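Sporozoite microneme protein essential for cell traversal (Plasmodium berghei, PDB 4U5A) is a microneme protein that sporozoites need to traverse host cells, built as an elongated four-helix bundle whose mechanism is not established. Local coordinates at residues N26-T31 with S111-N116; S55-V60 with N172-I177; E77-H82 with N88-I93; L106-S111 with T186-D191. One frame throughout, in Å; residues are numbered along the deposited sequence.

Interactions 1 and 4 lie near the middle of the chain and are buried: helix 88-126 meets helix 10-39 in the first and helix 167-197 in the second, their centres about 11 Å apart and Ser111 common to both segments. Both are apolar: methyl against methyl in interaction 1, leucine methyls against a leucine and a lysine's first carbons in interaction 4. Interactions 2 and 3 are partly buried and sit on opposite sides of the chain's centre, their centres about 40 Å apart. Each turns on a tyrosine. In interaction 2 a ring from helix 49-57 meets an isoleucine of helix 167-197; in interaction 3 a phenol of helix 88-126 meets polar groups of helix 59-84.

Interaction 1: N26-T31 with S111-N116; sequences NATKQT and SLIQIN
Ile113 is the centre of this contact, pushing its CD1 methyl between two threonines about one turn apart on the same side of helix 10-39. The closest touch is Thr31 CG2 to Ile113 CD1 at 3.7 Å, and Thr28 CG2 lies 3.9 Å from that same Ile113 CD1. A second branch joins in, since Ile113 CG2 is 3.8 Å from Thr31 CG2, so Thr31 rests against both arms of the isoleucine. The two side chains meet at about a right angle, and the long arm of Ile113 is fully extended (chi2 -178°), which carries CD1 across the gap between the backbones. These segments come from helices 10-39 and 88-126 of a four-helix bundle, which run in the same general sense here; Thr31 and Ile113 are the closest pair of residues, their CA atoms 7.9 Å apart. Threonine suits such a seam because it shows one helix a methyl while its hydroxyl is spent on its own backbone. With chi1 of Thr31 at -60°, CG2 stands opposite the backbone N and OG1 beside it, and OG1 can donate to Ala27 O at 3.1 Å from above the carbonyl plane. That oxygen also takes the helical bond from Thr31 N. Thr28 is turned alike and gives its hydroxyl to Asp24 O, one turn back, while its side chain also touches Leu65 of helix 59-84. On the other helix, Leu112 points instead to helix 167-197, where it packs on Phe181, Asn184 and Leu185.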
loop_
_atom_site.group_PDB
_atom_site.type_symbol
_atom_site.label_atom_id
_atom_site.label_comp_id
_atom_site.label_asym_id
_atom_site.label_seq_id
_atom_site.Cartn_x
_atom_site.Cartn_y
_atom_site.Cartn_z
ATOM N N ASN A 26 -5.368 7.281 2.703
ATOM C CA ASN A 26 -5.530 7.085 4.143
ATOM C C ASN A 26 -6.193 5.739 4.430
ATOM O O ASN A 26 -5.849 5.059 5.403
ATOM C CB ASN A 26 -6.335 8.223 4.755
ATOM N N ALA A 27 -7.140 5.356 3.577
ATOM C CA ALA A 27 -7.779 4.050 3.697
ATOM C C ALA A 27 -6.755 2.920 3.542
ATOM O O ALA A 27 -6.727 1.973 4.342
ATOM C CB ALA A 27 -8.892 3.909 2.668
ATOM N N THR A 28 -5.921 3.025 2.512
ATOM C CA THR A 28 -4.831 2.072 2.302
ATOM C C THR A 28 -3.909 2.001 3.522
ATOM O O THR A 28 -3.518 0.911 3.969
ATOM C CB THR A 28 -3.998 2.446 1.063
ATOM O OG1 THR A 28 -4.835 2.439 -0.100
ATOM C CG2 THR A 28 -2.857 1.462 0.869
ATOM N N LYS A 29 -3.581 3.174 4.060
ATOM C CA LYS A 29 -2.730 3.284 5.237
ATOM C C LYS A 29 -3.338 2.506 6.391
ATOM O O LYS A 29 -2.644 1.746 7.069
ATOM C CB LYS A 29 -2.525 4.749 5.638
ATOM C CG LYS A 29 -1.602 5.531 4.709
ATOM C CD LYS A 29 -1.006 6.754 5.398
ATOM C CE LYS A 29 -1.990 7.904 5.495
ATOM N NZ LYS A 29 -1.391 9.045 6.247
ATOM N N GLN A 30 -4.637 2.690 6.605
ATOM C CA GLN A 30 -5.328 1.979 7.672
ATOM C C GLN A 30 -5.315 0.471 7.435
ATOM O O GLN A 30 -5.143 -0.304 8.374
ATOM C CB GLN A 30 -6.765 2.491 7.820
ATOM C CG GLN A 30 -7.534 1.854 8.971
ATOM C CD GLN A 30 -6.798 1.941 10.299
ATOM O OE1 GLN A 30 -6.702 0.955 11.032
ATOM N NE2 GLN A 30 -6.278 3.121 10.616
ATOM N N THR A 31 -5.488 0.056 6.184
ATOM C CA THR A 31 -5.440 -1.368 5.853
ATOM C C THR A 31 -4.088 -1.989 6.231
ATOM O O THR A 31 -4.033 -3.033 6.895
ATOM C CB THR A 31 -5.716 -1.608 4.357
ATOM O OG1 THR A 31 -7.013 -1.100 4.018
ATOM C CG2 THR A 31 -5.657 -3.094 4.037
ATOM N N SER A 111 -2.865 -4.458 -4.976
ATOM C CA SER A 111 -2.143 -5.688 -5.299
ATOM C C SER A 111 -1.101 -5.991 -4.215
ATOM O O SER A 111 -1.002 -7.122 -3.696
ATOM C CB SER A 111 -1.478 -5.559 -6.673
ATOM O OG SER A 111 -0.771 -6.734 -7.030
ATOM N N LEU A 112 -0.352 -4.950 -3.861
ATOM C CA LEU A 112 0.664 -5.021 -2.818
ATOM C C LEU A 112 0.065 -5.471 -1.483
ATOM O O LEU A 112 0.666 -6.271 -0.747
ATOM C CB LEU A 112 1.337 -3.656 -2.669
ATOM C CG LEU A 112 2.863 -3.613 -2.601
ATOM C CD1 LEU A 112 3.477 -4.453 -3.708
ATOM C CD2 LEU A 112 3.344 -2.180 -2.708
ATOM N N ILE A 113 -1.126 -4.956 -1.184
ATOM C CA ILE A 113 -1.847 -5.321 0.028
ATOM C C ILE A 113 -2.171 -6.809 0.017
ATOM O O ILE A 113 -1.968 -7.487 1.019
ATOM C CB ILE A 113 -3.154 -4.512 0.198
ATOM C CG1 ILE A 113 -2.851 -3.072 0.617
ATOM C CG2 ILE A 113 -4.062 -5.159 1.234
ATOM C CD1 ILE A 113 -4.097 -2.233 0.847
ATOM N N GLN A 114 -2.649 -7.325 -1.112
ATOM C CA GLN A 114 -2.936 -8.759 -1.199
ATOM C C GLN A 114 -1.690 -9.603 -0.921
ATOM O O GLN A 114 -1.696 -10.522 -0.065
ATOM C CB GLN A 114 -3.492 -9.104 -2.581
ATOM C CG GLN A 114 -4.866 -8.527 -2.847
ATOM C CD GLN A 114 -5.832 -8.765 -1.701
ATOM O OE1 GLN A 114 -6.018 -9.897 -1.249
ATOM N NE2 GLN A 114 -6.444 -7.691 -1.218
ATOM N N ILE A 115 -0.623 -9.271 -1.645
ATOM C CA ILE A 115 0.670 -9.926 -1.466
ATOM C C ILE A 115 1.067 -9.986 0.017
ATOM O O ILE A 115 1.434 -11.053 0.532
ATOM C CB ILE A 115 1.767 -9.212 -2.285
ATOM C CG1 ILE A 115 1.488 -9.363 -3.787
ATOM C CG2 ILE A 115 3.150 -9.747 -1.929
ATOM C CD1 ILE A 115 2.570 -8.780 -4.673
ATOM N N ASN A 116 0.983 -8.849 0.704
ATOM C CA ASN A 116 1.398 -8.804 2.104
ATOM C C ASN A 116 0.340 -9.346 3.069
ATOM O O ASN A 116 0.600 -9.483 4.263
ATOM C CB ASN A 116 1.803 -7.384 2.492
ATOM C CG ASN A 116 3.158 -7.005 1.932
ATOM O OD1 ASN A 116 4.184 -7.188 2.587
ATOM N ND2 ASN A 116 3.175 -6.501 0.704
#

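Interaction 2: S55-V60 with N172-I177; sequences SKYSFV and NFITPI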
loop_
_atom_site.group_PDB
_atom_site.type_symbol
_atom_site.label_atom_id
_atom_site.label_comp_id
_atom_site.label_asym_id
_atom_site.label_seq_id
_atom_site.Cartn_x
_atom_site.Cartn_y
_atom_site.Cartn_z
ATOM N N SER A 55 6.063 -2.712 15.444
ATOM C CA SER A 55 5.472 -1.379 15.503
ATOM C C SER A 55 6.440 -0.345 14.953
ATOM O O SER A 55 6.024 0.649 14.358
ATOM C CB SER A 55 5.067 -1.025 16.933
ATOM O OG SER A 55 3.898 -1.730 17.320
ATOM N N LYS A 56 7.732 -0.579 15.159
ATOM C CA LYS A 56 8.752 0.246 14.527
ATOM C C LYS A 56 8.680 0.069 13.012
ATOM O O LYS A 56 8.676 1.049 12.267
ATOM C CB LYS A 56 10.138 -0.109 15.049
ATOM N N TYR A 57 8.642 -1.188 12.570
ATOM C CA TYR A 57 8.575 -1.514 11.145
ATOM C C TYR A 57 7.390 -0.859 10.434
ATOM O O TYR A 57 7.468 -0.533 9.252
ATOM C CB TYR A 57 8.500 -3.031 10.950
ATOM C CG TYR A 57 9.842 -3.726 10.954
ATOM C CD1 TYR A 57 11.024 -3.005 11.059
ATOM C CD2 TYR A 57 9.927 -5.105 10.849
ATOM C CE1 TYR A 57 12.254 -3.642 11.062
ATOM C CE2 TYR A 57 11.150 -5.746 10.849
ATOM C CZ TYR A 57 12.307 -5.015 10.956
ATOM O OH TYR A 57 13.520 -5.665 10.956
ATOM N N SER A 58 6.289 -0.683 11.158
ATOM C CA SER A 58 5.048 -0.196 10.564
ATOM C C SER A 58 5.059 1.292 10.218
ATOM O O SER A 58 4.141 1.785 9.565
ATOM C CB SER A 58 3.878 -0.482 11.506
ATOM O OG SER A 58 4.035 0.216 12.729
ATOM N N PHE A 59 6.095 2.007 10.644
ATOM C CA PHE A 59 6.132 3.455 10.457
ATOM C C PHE A 59 6.610 3.851 9.066
ATOM O O PHE A 59 6.221 4.896 8.543
ATOM C CB PHE A 59 7.013 4.107 11.524
ATOM C CG PHE A 59 6.387 4.132 12.892
ATOM C CD1 PHE A 59 5.008 4.063 13.038
ATOM C CD2 PHE A 59 7.173 4.232 14.030
ATOM C CE1 PHE A 59 4.425 4.087 14.295
ATOM C CE2 PHE A 59 6.596 4.257 15.288
ATOM C CZ PHE A 59 5.220 4.185 15.421
ATOM N N VAL A 60 7.450 3.017 8.466
ATOM C CA VAL A 60 8.004 3.329 7.153
ATOM C C VAL A 60 6.959 3.249 6.022
ATOM O O VAL A 60 6.909 4.150 5.186
ATOM C CB VAL A 60 9.211 2.416 6.827
ATOM C CG1 VAL A 60 9.841 2.800 5.498
ATOM C CG2 VAL A 60 10.242 2.511 7.930
ATOM N N ASN A 172 15.561 -12.722 10.767
ATOM C CA ASN A 172 16.078 -13.375 9.571
ATOM C C ASN A 172 14.976 -13.754 8.584
ATOM O O ASN A 172 15.215 -13.832 7.379
ATOM C CB ASN A 172 16.878 -14.623 9.960
ATOM C CG ASN A 172 17.200 -15.510 8.768
ATOM O OD1 ASN A 172 17.779 -15.058 7.778
ATOM N ND2 ASN A 172 16.809 -16.778 8.852
ATOM N N PHE A 173 13.760 -13.950 9.084
ATOM C CA PHE A 173 12.663 -14.344 8.208
ATOM C C PHE A 173 11.906 -13.164 7.611
ATOM O O PHE A 173 11.577 -13.170 6.425
ATOM C CB PHE A 173 11.679 -15.249 8.945
ATOM C CG PHE A 173 10.494 -15.650 8.113
ATOM C CD1 PHE A 173 10.658 -16.469 7.006
ATOM C CD2 PHE A 173 9.220 -15.209 8.432
ATOM C CE1 PHE A 173 9.574 -16.841 6.233
ATOM C CE2 PHE A 173 8.130 -15.581 7.666
ATOM C CZ PHE A 173 8.308 -16.398 6.564
ATOM N N ILE A 174 11.620 -12.154 8.426
ATOM C CA ILE A 174 10.800 -11.047 7.952
ATOM C C ILE A 174 11.627 -9.961 7.268
ATOM O O ILE A 174 11.067 -9.085 6.611
ATOM C CB ILE A 174 9.981 -10.404 9.095
ATOM C CG1 ILE A 174 10.896 -9.662 10.068
ATOM C CG2 ILE A 174 9.146 -11.450 9.822
ATOM C CD1 ILE A 174 10.141 -8.951 11.164
ATOM N N THR A 175 12.949 -10.007 7.417
ATOM C CA THR A 175 13.789 -8.996 6.774
ATOM C C THR A 175 13.679 -9.020 5.236
ATOM O O THR A 175 13.515 -7.965 4.622
ATOM C CB THR A 175 15.277 -9.132 7.195
ATOM O OG1 THR A 175 15.427 -8.743 8.566
ATOM C CG2 THR A 175 16.166 -8.251 6.333
ATOM N N PRO A 176 13.757 -10.209 4.600
ATOM C CA PRO A 176 13.586 -10.142 3.141
ATOM C C PRO A 176 12.185 -9.707 2.719
ATOM O O PRO A 176 12.045 -8.955 1.756
ATOM C CB PRO A 176 13.845 -11.581 2.682
ATOM C CG PRO A 176 14.605 -12.222 3.770
ATOM C CD PRO A 176 14.220 -11.538 5.044
ATOM N N ILE A 177 11.171 -10.169 3.445
ATOM C CA ILE A 177 9.782 -9.846 3.135
ATOM C C ILE A 177 9.504 -8.352 3.291
ATOM O O ILE A 177 8.926 -7.722 2.406
ATOM C CB ILE A 177 8.813 -10.657 4.029
ATOM C CG1 ILE A 177 8.936 -12.152 3.717
ATOM C CG2 ILE A 177 7.375 -10.203 3.835
ATOM C CD1 ILE A 177 8.105 -13.043 4.615
#
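Ser58 OG donates to Ser55 O at 2.6 Å, from above the plane of that carbonyl, in the bend from which Tyr57 reaches out to Ile174. Serine fits this bend, where helix 49-57 gives way to helix 59-84, because its short side chain can fold back on a carbonyl of the preceding turn. The carbonyl of Tyr57 itself takes a bond from Tyr178 OH, whose ring also stacks on that of Tyr57. Across the contact the touching is apolar. Ile174 CD1 lies at the edge of the phenol ring, in its plane, 3.4 Å from Tyr57 CE2 and 3.9 Å from Tyr57 CD2. The isoleucine reaches there with CG1 held between its backbone N and carbonyl carbon (chi1 69°), the crowded position, and the arm beyond it extended. The contact joins the short helix 49-57, which precedes the second long helix of the four-helix bundle, to helix 167-197; Phe36 of helix 10-39 touches Tyr57 as well, and Ile174 also packs on Ile123. A tyrosine suits this partly exposed place, its ring edge lying against a methyl while its hydroxyl ends near Thr175. At 4.3 Å, however, Tyr57 OH and Thr175 OG1 are too far apart to bond, and the threonine hydroxyl is bonded to Ile171 O. Just beyond, Pro176 has no N-H for the preceding turn, and helix 167-197 kinks there.

Interaction 3: E77-H82 with N88-I93; sequences ENNKTH and NAYIYI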
loop_
_atom_site.group_PDB
_atom_site.type_symbol
_atom_site.label_atom_id
_atom_site.label_comp_id
_atom_site.label_asym_id
_atom_site.label_seq_id
_atom_site.Cartn_x
_atom_site.Cartn_y
_atom_site.Cartn_z
ATOM N N GLU A 77 -1.698 21.197 -7.362
ATOM C CA GLU A 77 -1.649 22.612 -7.009
ATOM C C GLU A 77 -0.841 23.404 -8.032
ATOM O O GLU A 77 -1.254 24.482 -8.466
ATOM C CB GLU A 77 -1.045 22.802 -5.620
ATOM C CG GLU A 77 -1.851 22.190 -4.498
ATOM C CD GLU A 77 -3.155 22.920 -4.257
ATOM O OE1 GLU A 77 -3.172 24.163 -4.385
ATOM O OE2 GLU A 77 -4.157 22.252 -3.924
ATOM N N ASN A 78 0.316 22.867 -8.405
ATOM C CA ASN A 78 1.213 23.533 -9.340
ATOM C C ASN A 78 0.712 23.450 -10.779
ATOM O O ASN A 78 1.270 24.085 -11.676
ATOM C CB ASN A 78 2.617 22.944 -9.235
ATOM C CG ASN A 78 3.310 23.312 -7.929
ATOM O OD1 ASN A 78 2.911 24.250 -7.237
ATOM N ND2 ASN A 78 4.349 22.558 -7.582
ATOM N N ASN A 79 -0.350 22.678 -10.991
ATOM C CA ASN A 79 -0.896 22.465 -12.327
ATOM C C ASN A 79 -2.166 23.291 -12.534
ATOM O O ASN A 79 -2.704 23.367 -13.639
ATOM C CB ASN A 79 -1.178 20.969 -12.539
ATOM C CG ASN A 79 -1.527 20.627 -13.976
ATOM O OD1 ASN A 79 -2.692 20.409 -14.306
ATOM N ND2 ASN A 79 -0.516 20.562 -14.835
ATOM N N LYS A 80 -2.633 23.914 -11.456
ATOM C CA LYS A 80 -3.777 24.813 -11.508
ATOM C C LYS A 80 -3.512 26.003 -12.423
ATOM O O LYS A 80 -4.427 26.521 -13.059
ATOM C CB LYS A 80 -4.142 25.298 -10.106
ATOM C CG LYS A 80 -4.781 24.239 -9.220
ATOM C CD LYS A 80 -5.133 24.819 -7.860
ATOM C CE LYS A 80 -5.725 23.766 -6.949
ATOM N NZ LYS A 80 -6.111 24.335 -5.630
ATOM N N THR A 81 -2.255 26.441 -12.459
ATOM C CA THR A 81 -1.828 27.580 -13.267
ATOM C C THR A 81 -2.071 27.345 -14.759
ATOM O O THR A 81 -2.562 28.226 -15.466
ATOM C CB THR A 81 -0.329 27.886 -13.040
ATOM O OG1 THR A 81 -0.066 28.007 -11.636
ATOM C CG2 THR A 81 0.077 29.170 -13.747
ATOM N N HIS A 82 -1.739 26.143 -15.221
ATOM C CA HIS A 82 -1.905 25.761 -16.623
ATOM C C HIS A 82 -3.378 25.633 -17.017
ATOM O O HIS A 82 -3.720 25.668 -18.198
ATOM C CB HIS A 82 -1.181 24.446 -16.915
ATOM C CG HIS A 82 0.312 24.554 -16.878
ATOM N ND1 HIS A 82 1.140 23.451 -16.957
ATOM C CD2 HIS A 82 1.133 25.627 -16.785
ATOM C CE1 HIS A 82 2.400 23.841 -16.908
ATOM N NE2 HIS A 82 2.424 25.159 -16.802
ATOM N N ASN A 88 -10.556 24.167 -23.100
ATOM C CA ASN A 88 -11.380 23.258 -22.310
ATOM C C ASN A 88 -10.939 21.816 -22.530
ATOM O O ASN A 88 -10.978 20.985 -21.608
ATOM C CB ASN A 88 -12.850 23.433 -22.664
ATOM N N ALA A 89 -10.509 21.536 -23.757
ATOM C CA ALA A 89 -9.988 20.227 -24.122
ATOM C C ALA A 89 -8.851 19.828 -23.190
ATOM O O ALA A 89 -8.881 18.746 -22.600
ATOM C CB ALA A 89 -9.526 20.230 -25.560
ATOM N N TYR A 90 -7.864 20.709 -23.041
ATOM C CA TYR A 90 -6.748 20.428 -22.144
ATOM C C TYR A 90 -7.191 20.176 -20.723
ATOM O O TYR A 90 -6.681 19.276 -20.076
ATOM C CB TYR A 90 -5.731 21.572 -22.136
ATOM C CG TYR A 90 -4.674 21.400 -21.059
ATOM C CD1 TYR A 90 -3.677 20.436 -21.161
ATOM C CD2 TYR A 90 -4.700 22.193 -19.916
ATOM C CE1 TYR A 90 -2.724 20.283 -20.154
ATOM C CE2 TYR A 90 -3.759 22.049 -18.914
ATOM C CZ TYR A 90 -2.774 21.096 -19.034
ATOM O OH TYR A 90 -1.844 20.964 -18.027
ATOM N N ILE A 91 -8.151 20.955 -20.243
ATOM C CA ILE A 91 -8.612 20.804 -18.872
ATOM C C ILE A 91 -9.244 19.438 -18.632
ATOM O O ILE A 91 -8.872 18.722 -17.696
ATOM C CB ILE A 91 -9.635 21.896 -18.501
ATOM C CG1 ILE A 91 -8.964 23.268 -18.448
ATOM C CG2 ILE A 91 -10.294 21.582 -17.172
ATOM C CD1 ILE A 91 -9.937 24.414 -18.260
ATOM N N TYR A 92 -10.186 19.075 -19.493
ATOM C CA TYR A 92 -10.916 17.823 -19.325
ATOM C C TYR A 92 -10.014 16.594 -19.531
ATOM O O TYR A 92 -10.063 15.622 -18.757
ATOM C CB TYR A 92 -12.109 17.815 -20.283
ATOM C CG TYR A 92 -12.974 19.053 -20.125
ATOM C CD1 TYR A 92 -13.066 19.709 -18.901
ATOM C CD2 TYR A 92 -13.669 19.588 -21.204
ATOM C CE1 TYR A 92 -13.831 20.846 -18.751
ATOM C CE2 TYR A 92 -14.443 20.729 -21.060
ATOM C CZ TYR A 92 -14.519 21.353 -19.831
ATOM O OH TYR A 92 -15.284 22.485 -19.675
ATOM N N ILE A 93 -9.159 16.667 -20.551
ATOM C CA ILE A 93 -8.206 15.601 -20.846
ATOM C C ILE A 93 -7.178 15.427 -19.719
ATOM O O ILE A 93 -6.916 14.307 -19.285
ATOM C CB ILE A 93 -7.485 15.863 -22.184
ATOM C CG1 ILE A 93 -8.483 15.777 -23.342
ATOM C CG2 ILE A 93 -6.363 14.865 -22.400
ATOM C CD1 ILE A 93 -7.897 16.158 -24.684
#
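The backbones of segments 77-82 and 88-93 run in broadly opposite senses, with the CA atoms of His82 and Ile91 8.6 Å apart, and the first is irregular: Thr81 N and His82 N lack the regular helical bond, His82 N making only a weak one to Asn79 O. Tyr90 spans the gap. Its CG lies opposite the backbone N (chi1 171°), and the ring is thrown across to bring its hydroxyl up to both Asn79 and His82. Asn79 approaches from the opposite direction, its amide plane 48° from the phenol ring, and Asn79 ND2 gives a weak hydrogen bond to Tyr90 OH at 3.5 Å. The same hydroxyl lies near the plane of the imidazole, at its edge, and 3.7 Å from His82 CB. Farther back along the ring, Tyr90 CE2 merely touches His82 O at 3.7 Å; that carbonyl accepts its hydrogen bond from Ser86 OG. The motif is a helical hairpin: helix 59-84 turns into helix 88-126 through a few residues at one end of the four-helix bundle. Tyrosine suits this partly exposed end, as its ring is long enough to span the gap and its hydroxyl can face an amide and solvent-exposed His82. Asn79 is buried and touches Phe14, which brings the first helix up to the hairpin, while Ile91 packs on Ile10. On another side of the first segment, Lys80 NZ makes a salt bridge to Glu77 OE1 at 3.2 Å and a second one to Asp15, a lysine's long chain being well suited to join two acids.

Interaction 4: L106-S111 with T186-D191; sequences LKKLNS and TDLIND
Leu188 faces helix 88-126 with its isobutyl fork spread over two consecutive residues, CD1 against Lys108 and CD2 mainly against Leu109, though also near Lys108 CB. Leu188 CD1 sits against the base of the lysine, 3.6 Å from Lys108 CB and 3.8 Å from Lys108 CG. The second prong, Leu188 CD2, is 3.7 Å from Leu109 CD2. Both pairs of side chains cross obliquely. What aims the fork there is chi1 of Leu188, -165°, which sets CG opposite the backbone N. Here helices 88-126 and 167-197 of the four-helix bundle pack in opposite senses, with Lys108 CA and Leu188 CA 7.9 Å apart, and the seam grades from core to surface across the two partners of Leu188. Leu109 belongs to the inside: its side chain sets off along the seam, yet its branched end closes on Leu188 and also touches Leu65 and Ile25 of the other two long helices. A leucine is apt there, since its branched apolar side chain can touch three helices. Lys108 forms the outer edge. Its first carbons cover Leu188, and bends at chi2 (-58°) and chi3 then lead the chain away, so that the ammonium keeps clear of the leucine. Lys108 NZ stays 6.2 Å from Asp191 OD2, too far for a salt bridge, though the opposite charges may attract weakly.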
loop_
_atom_site.group_PDB
_atom_site.type_symbol
_atom_site.label_atom_id
_atom_site.label_comp_id
_atom_site.label_asym_id
_atom_site.label_seq_id
_atom_site.Cartn_x
_atom_site.Cartn_y
_atom_site.Cartn_z
ATOM N N LEU A 106 -3.488 3.352 -6.999
ATOM C CA LEU A 106 -4.366 2.602 -6.101
ATOM C C LEU A 106 -4.411 1.111 -6.443
ATOM O O LEU A 106 -4.421 0.265 -5.543
ATOM C CB LEU A 106 -5.775 3.198 -6.118
ATOM C CG LEU A 106 -5.858 4.600 -5.501
ATOM C CD1 LEU A 106 -7.249 5.197 -5.620
ATOM C CD2 LEU A 106 -5.429 4.550 -4.045
ATOM N N LYS A 107 -4.403 0.785 -7.734
ATOM C CA LYS A 107 -4.403 -0.616 -8.152
ATOM C C LYS A 107 -3.125 -1.318 -7.702
ATOM O O LYS A 107 -3.173 -2.430 -7.146
ATOM C CB LYS A 107 -4.565 -0.728 -9.661
ATOM N N LYS A 108 -1.985 -0.666 -7.930
ATOM C CA LYS A 108 -0.706 -1.248 -7.534
ATOM C C LYS A 108 -0.654 -1.462 -6.017
ATOM O O LYS A 108 -0.191 -2.505 -5.529
ATOM C CB LYS A 108 0.451 -0.357 -7.981
ATOM C CG LYS A 108 0.503 -0.103 -9.483
ATOM C CD LYS A 108 0.611 -1.388 -10.292
ATOM C CE LYS A 108 2.055 -1.740 -10.617
ATOM N NZ LYS A 108 2.138 -2.908 -11.543
ATOM N N LEU A 109 -1.156 -0.476 -5.280
ATOM C CA LEU A 109 -1.196 -0.544 -3.824
ATOM C C LEU A 109 -2.076 -1.693 -3.327
ATOM O O LEU A 109 -1.696 -2.405 -2.402
ATOM C CB LEU A 109 -1.684 0.787 -3.248
ATOM C CG LEU A 109 -0.613 1.885 -3.192
ATOM C CD1 LEU A 109 -1.199 3.213 -2.727
ATOM C CD2 LEU A 109 0.545 1.465 -2.300
ATOM N N ASN A 110 -3.250 -1.865 -3.930
ATOM C CA ASN A 110 -4.147 -2.955 -3.544
ATOM C C ASN A 110 -3.537 -4.336 -3.832
ATOM O O ASN A 110 -3.659 -5.267 -3.020
ATOM C CB ASN A 110 -5.495 -2.813 -4.259
ATOM C CG ASN A 110 -6.327 -1.648 -3.728
ATOM O OD1 ASN A 110 -6.226 -1.275 -2.559
ATOM N ND2 ASN A 110 -7.157 -1.072 -4.593
ATOM N N SER A 111 -2.865 -4.458 -4.976
ATOM C CA SER A 111 -2.143 -5.688 -5.299
ATOM C C SER A 111 -1.101 -5.991 -4.215
ATOM O O SER A 111 -1.002 -7.122 -3.696
ATOM C CB SER A 111 -1.478 -5.559 -6.673
ATOM O OG SER A 111 -0.771 -6.734 -7.030
ATOM N N THR A 186 8.822 2.023 -2.788
ATOM C CA THR A 186 9.799 3.007 -3.232
ATOM C C THR A 186 9.794 3.163 -4.750
ATOM O O THR A 186 9.883 4.274 -5.272
ATOM C CB THR A 186 11.213 2.616 -2.761
ATOM O OG1 THR A 186 11.259 2.654 -1.331
ATOM C CG2 THR A 186 12.254 3.572 -3.308
ATOM N N ASP A 187 9.673 2.043 -5.452
ATOM C CA ASP A 187 9.622 2.050 -6.909
ATOM C C ASP A 187 8.283 2.574 -7.420
ATOM O O ASP A 187 8.199 3.116 -8.523
ATOM C CB ASP A 187 9.900 0.649 -7.454
ATOM C CG ASP A 187 11.302 0.168 -7.129
ATOM O OD1 ASP A 187 12.128 0.998 -6.688
ATOM O OD2 ASP A 187 11.579 -1.037 -7.306
ATOM N N LEU A 188 7.241 2.417 -6.609
ATOM C CA LEU A 188 5.917 2.926 -6.948
ATOM C C LEU A 188 5.924 4.447 -6.923
ATOM O O LEU A 188 5.329 5.099 -7.781
ATOM C CB LEU A 188 4.871 2.381 -5.977
ATOM C CG LEU A 188 3.403 2.524 -6.380
ATOM C CD1 LEU A 188 3.178 2.003 -7.787
ATOM C CD2 LEU A 188 2.520 1.780 -5.394
ATOM N N ILE A 189 6.617 4.999 -5.933
ATOM C CA ILE A 189 6.822 6.437 -5.830
ATOM C C ILE A 189 7.581 6.921 -7.062
ATOM O O ILE A 189 7.316 8.004 -7.585
ATOM C CB ILE A 189 7.587 6.805 -4.539
ATOM C CG1 ILE A 189 6.689 6.613 -3.313
ATOM C CG2 ILE A 189 8.120 8.232 -4.596
ATOM C CD1 ILE A 189 7.389 6.882 -1.993
ATOM N N ASN A 190 8.515 6.103 -7.536
ATOM C CA ASN A 190 9.287 6.450 -8.720
ATOM C C ASN A 190 8.410 6.421 -9.973
ATOM O O ASN A 190 8.535 7.285 -10.841
ATOM C CB ASN A 190 10.481 5.506 -8.879
ATOM C CG ASN A 190 11.422 5.934 -9.992
ATOM O OD1 ASN A 190 12.087 6.965 -9.894
ATOM N ND2 ASN A 190 11.489 5.137 -11.053
ATOM N N ASP A 191 7.521 5.434 -10.059
ATOM C CA ASP A 191 6.587 5.343 -11.181
ATOM C C ASP A 191 5.630 6.533 -11.203
ATOM O O ASP A 191 5.297 7.051 -12.268
ATOM C CB ASP A 191 5.791 4.035 -11.124
ATOM C CG ASP A 191 6.649 2.812 -11.397
ATOM O OD1 ASP A 191 7.700 2.950 -12.058
ATOM O OD2 ASP A 191 6.265 1.708 -10.954
#